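PDB 5O9X: phosphoacetylglucosamine mutase from Aspergillus lentulus, which interconverts the 6- and 1-phosphates of N-acetylglucosamine, probably by way of a bisphosphorylated sugar intermediate. Local coordinates for residues D37-T51 with R140-A154. The protein carries 1 engineered substitution. Sequence-based numbering, arbitrary orientation.
Sequences DLLNTVVYAVGLLAT and RLIGVLSAALTATEA. Unlike the reference sequence in segment 140-154: I142 (reference Val).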
loop_
_atom_site.group_PDB
_atom_site.type_symbol
_atom_site.label_atom_id
_atom_site.label_comp_id
_atom_site.label_asym_id
_atom_site.label_seq_id
_atom_site.Cartn_x
_atom_site.Cartn_y
_atom_site.Cartn_z
ATOM N N ASP A 37 -13.402 -14.907 11.436
ATOM C CA ASP A 37 -14.501 -15.936 11.509
ATOM C C ASP A 37 -15.711 -15.598 10.614
ATOM O O ASP A 37 -16.587 -16.451 10.412
ATOM C CB ASP A 37 -14.939 -16.272 12.949
ATOM C CG ASP A 37 -15.428 -15.049 13.729
ATOM O OD1 ASP A 37 -15.552 -13.922 13.155
ATOM O OD2 ASP A 37 -15.683 -15.217 14.946
ATOM N N LEU A 38 -15.757 -14.379 10.075
ATOM C CA LEU A 38 -16.819 -13.964 9.151
ATOM C C LEU A 38 -16.539 -14.217 7.688
ATOM O O LEU A 38 -17.440 -14.023 6.836
ATOM C CB LEU A 38 -17.132 -12.487 9.299
ATOM C CG LEU A 38 -17.590 -12.038 10.680
ATOM C CD1 LEU A 38 -17.720 -10.503 10.776
ATOM C CD2 LEU A 38 -18.861 -12.797 11.150
ATOM N N LEU A 39 -15.318 -14.662 7.372
ATOM C CA LEU A 39 -14.828 -14.609 6.010
ATOM C C LEU A 39 -15.123 -15.780 5.041
ATOM O O LEU A 39 -14.991 -15.604 3.824
ATOM C CB LEU A 39 -13.327 -14.309 6.021
ATOM C CG LEU A 39 -13.111 -12.797 6.186
ATOM C CD1 LEU A 39 -11.680 -12.610 6.701
ATOM C CD2 LEU A 39 -13.351 -12.049 4.844
ATOM N N ASN A 40 -15.538 -16.971 5.506
ATOM C CA ASN A 40 -15.605 -18.082 4.524
ATOM C C ASN A 40 -16.401 -17.775 3.215
ATOM O O ASN A 40 -15.910 -18.006 2.092
ATOM C CB ASN A 40 -16.229 -19.325 5.181
ATOM C CG ASN A 40 -15.248 -20.070 6.065
ATOM O OD1 ASN A 40 -14.030 -19.757 6.139
ATOM N ND2 ASN A 40 -15.765 -21.027 6.783
ATOM N N THR A 41 -17.639 -17.283 3.356
ATOM C CA THR A 41 -18.483 -17.162 2.176
ATOM C C THR A 41 -17.964 -16.023 1.277
ATOM O O THR A 41 -18.112 -16.056 0.051
ATOM C CB THR A 41 -19.953 -17.002 2.529
ATOM O OG1 THR A 41 -20.202 -15.755 3.203
ATOM C CG2 THR A 41 -20.404 -18.150 3.440
ATOM N N VAL A 42 -17.341 -15.032 1.910
ATOM C CA VAL A 42 -16.738 -13.894 1.224
ATOM C C VAL A 42 -15.615 -14.364 0.291
ATOM O O VAL A 42 -15.573 -14.008 -0.888
ATOM C CB VAL A 42 -16.178 -12.836 2.226
ATOM C CG1 VAL A 42 -15.497 -11.713 1.481
ATOM C CG2 VAL A 42 -17.303 -12.186 2.992
ATOM N N VAL A 43 -14.689 -15.121 0.852
ATOM C CA VAL A 43 -13.556 -15.638 0.126
ATOM C C VAL A 43 -14.056 -16.556 -1.023
ATOM O O VAL A 43 -13.484 -16.567 -2.137
ATOM C CB VAL A 43 -12.587 -16.361 1.130
ATOM C CG1 VAL A 43 -11.489 -17.111 0.395
ATOM C CG2 VAL A 43 -11.987 -15.302 2.115
ATOM N N TYR A 44 -15.061 -17.372 -0.699
ATOM C CA TYR A 44 -15.650 -18.257 -1.725
ATOM C C TYR A 44 -16.163 -17.386 -2.879
ATOM O O TYR A 44 -15.869 -17.665 -4.023
ATOM C CB TYR A 44 -16.807 -19.073 -1.113
ATOM C CG TYR A 44 -17.314 -20.116 -2.051
ATOM C CD1 TYR A 44 -16.596 -21.288 -2.253
ATOM C CD2 TYR A 44 -18.447 -19.865 -2.830
ATOM C CE1 TYR A 44 -17.030 -22.240 -3.172
ATOM C CE2 TYR A 44 -18.907 -20.824 -3.748
ATOM C CZ TYR A 44 -18.206 -22.000 -3.896
ATOM O OH TYR A 44 -18.638 -22.933 -4.823
ATOM N N ALA A 45 -16.889 -16.317 -2.566
ATOM C CA ALA A 45 -17.368 -15.346 -3.569
ATOM C C ALA A 45 -16.231 -14.735 -4.402
ATOM O O ALA A 45 -16.297 -14.598 -5.665
ATOM C CB ALA A 45 -18.138 -14.230 -2.875
ATOM N N VAL A 46 -15.164 -14.363 -3.692
ATOM C CA VAL A 46 -13.989 -13.830 -4.386
ATOM C C VAL A 46 -13.350 -14.832 -5.389
ATOM O O VAL A 46 -12.860 -14.410 -6.445
ATOM C CB VAL A 46 -12.942 -13.268 -3.366
ATOM C CG1 VAL A 46 -11.661 -12.878 -4.087
ATOM C CG2 VAL A 46 -13.510 -12.016 -2.679
ATOM N N GLY A 47 -13.372 -16.133 -5.052
ATOM C CA GLY A 47 -12.834 -17.160 -5.977
ATOM C C GLY A 47 -13.685 -17.145 -7.280
ATOM O O GLY A 47 -13.175 -17.179 -8.390
ATOM N N LEU A 48 -14.987 -17.088 -7.107
ATOM C CA LEU A 48 -15.913 -16.899 -8.261
ATOM C C LEU A 48 -15.611 -15.664 -9.108
ATOM O O LEU A 48 -15.468 -15.779 -10.344
ATOM C CB LEU A 48 -17.331 -16.893 -7.703
ATOM C CG LEU A 48 -18.021 -18.251 -7.507
ATOM C CD1 LEU A 48 -17.183 -19.447 -7.109
ATOM C CD2 LEU A 48 -19.230 -18.098 -6.610
ATOM N N LEU A 49 -15.456 -14.505 -8.462
ATOM C CA LEU A 49 -15.102 -13.264 -9.148
ATOM C C LEU A 49 -13.751 -13.319 -9.888
ATOM O O LEU A 49 -13.672 -12.872 -11.030
ATOM C CB LEU A 49 -15.118 -12.098 -8.182
ATOM C CG LEU A 49 -15.039 -10.801 -9.007
ATOM C CD1 LEU A 49 -16.346 -10.480 -9.725
ATOM C CD2 LEU A 49 -14.649 -9.661 -8.139
ATOM N N ALA A 50 -12.714 -13.864 -9.227
ATOM C CA ALA A 50 -11.402 -14.003 -9.835
ATOM C C ALA A 50 -11.514 -14.831 -11.124
ATOM O O ALA A 50 -10.823 -14.527 -12.088
ATOM C CB ALA A 50 -10.371 -14.670 -8.863
ATOM N N THR A 51 -12.316 -15.876 -11.101
ATOM C CA THR A 51 -12.506 -16.744 -12.313
ATOM C C THR A 51 -13.117 -15.876 -13.470
ATOM O O THR A 51 -12.591 -15.841 -14.585
ATOM C CB THR A 51 -13.448 -17.938 -12.041
ATOM O OG1 THR A 51 -12.887 -18.821 -11.067
ATOM C CG2 THR A 51 -13.673 -18.780 -13.343
ATOM N N ARG A 140 -7.136 -21.961 6.305
ATOM C CA ARG A 140 -8.599 -22.229 6.142
ATOM C C ARG A 140 -9.131 -21.466 4.951
ATOM O O ARG A 140 -9.821 -22.048 4.112
ATOM C CB ARG A 140 -9.460 -21.854 7.391
ATOM C CG ARG A 140 -10.910 -22.432 7.372
ATOM C CD ARG A 140 -12.062 -21.453 7.751
ATOM N NE ARG A 140 -11.568 -20.633 8.795
ATOM C CZ ARG A 140 -11.733 -19.347 9.058
ATOM N NH1 ARG A 140 -12.620 -18.495 8.498
ATOM N NH2 ARG A 140 -11.000 -18.966 10.084
ATOM N N LEU A 141 -8.874 -20.144 4.912
ATOM C CA LEU A 141 -9.337 -19.307 3.783
ATOM C C LEU A 141 -8.794 -19.698 2.404
ATOM O O LEU A 141 -9.550 -19.730 1.401
ATOM C CB LEU A 141 -9.167 -17.785 4.075
ATOM C CG LEU A 141 -9.893 -17.300 5.364
ATOM C CD1 LEU A 141 -9.556 -15.833 5.709
ATOM C CD2 LEU A 141 -11.421 -17.528 5.321
ATOM N N ILE A 142 -7.509 -19.995 2.316
ATOM C CA ILE A 142 -6.935 -20.608 1.084
ATOM C C ILE A 142 -7.682 -21.966 0.672
ATOM O O ILE A 142 -7.898 -22.206 -0.515
ATOM C CB ILE A 142 -5.366 -20.751 1.282
ATOM C CG1 ILE A 142 -4.611 -19.559 0.697
ATOM C CG2 ILE A 142 -4.734 -22.024 0.766
ATOM C CD1 ILE A 142 -5.387 -18.355 0.360
ATOM N N GLY A 143 -8.020 -22.806 1.648
ATOM C CA GLY A 143 -8.930 -23.979 1.423
ATOM C C GLY A 143 -10.224 -23.580 0.733
ATOM O O GLY A 143 -10.653 -24.218 -0.239
ATOM N N VAL A 144 -10.856 -22.506 1.223
ATOM C CA VAL A 144 -12.143 -22.043 0.662
ATOM C C VAL A 144 -11.937 -21.527 -0.742
ATOM O O VAL A 144 -12.719 -21.892 -1.705
ATOM C CB VAL A 144 -12.819 -20.927 1.520
ATOM C CG1 VAL A 144 -14.107 -20.414 0.822
ATOM C CG2 VAL A 144 -13.115 -21.372 2.959
ATOM N N LEU A 145 -10.939 -20.632 -0.889
ATOM C CA LEU A 145 -10.552 -20.141 -2.214
ATOM C C LEU A 145 -10.332 -21.267 -3.249
ATOM O O LEU A 145 -10.855 -21.208 -4.419
ATOM C CB LEU A 145 -9.306 -19.233 -2.120
ATOM C CG LEU A 145 -8.863 -18.512 -3.375
ATOM C CD1 LEU A 145 -9.961 -17.539 -3.804
ATOM C CD2 LEU A 145 -7.573 -17.721 -3.018
ATOM N N SER A 146 -9.551 -22.254 -2.833
ATOM C CA SER A 146 -9.267 -23.460 -3.638
ATOM C C SER A 146 -10.547 -24.194 -4.040
ATOM O O SER A 146 -10.649 -24.625 -5.179
ATOM C CB SER A 146 -8.385 -24.401 -2.806
ATOM O OG SER A 146 -7.114 -23.767 -2.613
ATOM N N ALA A 147 -11.451 -24.383 -3.086
ATOM C CA ALA A 147 -12.789 -24.940 -3.327
ATOM C C ALA A 147 -13.591 -24.182 -4.388
ATOM O O ALA A 147 -14.128 -24.854 -5.283
ATOM C CB ALA A 147 -13.585 -25.175 -2.017
ATOM N N ALA A 148 -13.646 -22.831 -4.327
ATOM C CA ALA A 148 -14.242 -22.006 -5.396
ATOM C C ALA A 148 -13.589 -22.208 -6.754
ATOM O O ALA A 148 -14.283 -22.462 -7.711
ATOM C CB ALA A 148 -14.263 -20.485 -5.046
ATOM N N LEU A 149 -12.258 -22.117 -6.827
ATOM C CA LEU A 149 -11.532 -22.229 -8.069
ATOM C C LEU A 149 -11.622 -23.634 -8.698
ATOM O O LEU A 149 -11.647 -23.775 -9.931
ATOM C CB LEU A 149 -10.039 -21.808 -7.911
ATOM C CG LEU A 149 -9.907 -20.288 -7.523
ATOM C CD1 LEU A 149 -8.523 -20.029 -6.972
ATOM C CD2 LEU A 149 -10.236 -19.361 -8.708
ATOM N N THR A 150 -11.713 -24.638 -7.851
ATOM C CA THR A 150 -11.836 -25.996 -8.350
ATOM C C THR A 150 -13.247 -26.136 -8.943
ATOM O O THR A 150 -13.411 -26.715 -10.020
ATOM C CB THR A 150 -11.626 -27.034 -7.255
ATOM O OG1 THR A 150 -12.543 -26.759 -6.201
ATOM C CG2 THR A 150 -10.286 -26.952 -6.698
ATOM N N ALA A 151 -14.237 -25.552 -8.267
ATOM C CA ALA A 151 -15.624 -25.610 -8.734
ATOM C C ALA A 151 -15.772 -24.942 -10.102
ATOM O O ALA A 151 -16.406 -25.487 -10.996
ATOM C CB ALA A 151 -16.582 -25.035 -7.701
ATOM N N THR A 152 -15.123 -23.804 -10.296
ATOM C CA THR A 152 -15.300 -23.064 -11.504
ATOM C C THR A 152 -14.291 -23.556 -12.512
ATOM O O THR A 152 -14.280 -23.056 -13.610
ATOM C CB THR A 152 -15.094 -21.526 -11.297
ATOM O OG1 THR A 152 -13.775 -21.284 -10.789
ATOM C CG2 THR A 152 -16.078 -20.969 -10.334
ATOM N N GLU A 153 -13.456 -24.528 -12.144
ATOM C CA GLU A 153 -12.467 -25.157 -13.060
ATOM C C GLU A 153 -11.348 -24.182 -13.496
ATOM O O GLU A 153 -10.774 -24.283 -14.600
ATOM C CB GLU A 153 -13.156 -25.818 -14.301
ATOM C CG GLU A 153 -14.148 -26.913 -13.938
ATOM C CD GLU A 153 -14.990 -27.403 -15.133
ATOM O OE1 GLU A 153 -14.732 -27.012 -16.289
ATOM O OE2 GLU A 153 -15.968 -28.151 -14.903
ATOM N N ALA A 154 -11.030 -23.215 -12.639
ATOM C CA ALA A 154 -9.908 -22.359 -12.951
ATOM C C ALA A 154 -8.632 -23.233 -12.790
ATOM O O ALA A 154 -8.617 -24.171 -11.966
ATOM C CB ALA A 154 -9.882 -21.151 -11.967
#
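The methyl of A148 lies over one face of the Y44 ring, a CH-pi contact with its CB 4.1 Å from the ring centroid. With CG anti to the backbone N (chi1 -172°), the ring is carried to helix 140-151, where it enters as a knob among V144, A147, A148 and A151; its hydroxyl hydrogen-bonds I10 O of helix 4-14. A second flat group, the R140 guanidinium, receives N40 OD1 at its edge, the amide being turned steeply against it: NH1 gives a nearly straight bond (163°) to OD1 at 3.0 Å. OD1 lies in the guanidinium plane, whereas NH1 stands above the amide carbonyl plane; the same NH1 also bonds to A36 O.

Between these groups V144 CG1 packs 3.3 Å from the backbone O of N40, in the opening turn of helix 40-51, and V43 CG1 rests against the L141 carbonyl and L145 CB. G47 brings the backbones closest, its CA 5.1 Å from that of A148, where L145 CD1 and A148 CB pack directly on the main chain. At the far end T51 OG1 and T152 OG1 meet tip to tip in a 2.6 Å hydrogen bond in which either could be the donor, just before E153 closes helix 140-151 in a Schellman motif.

The two helices run roughly parallel, crossing at -39°, in the alpha/beta/alpha domain I of the phosphohexomutase fold. V43, L141 and L145 face its mixed sheet, touching strands 75-81 and 61-66, while helix 4-14 packs against Y44 and T152, and helix 91-101 against A45 and L49.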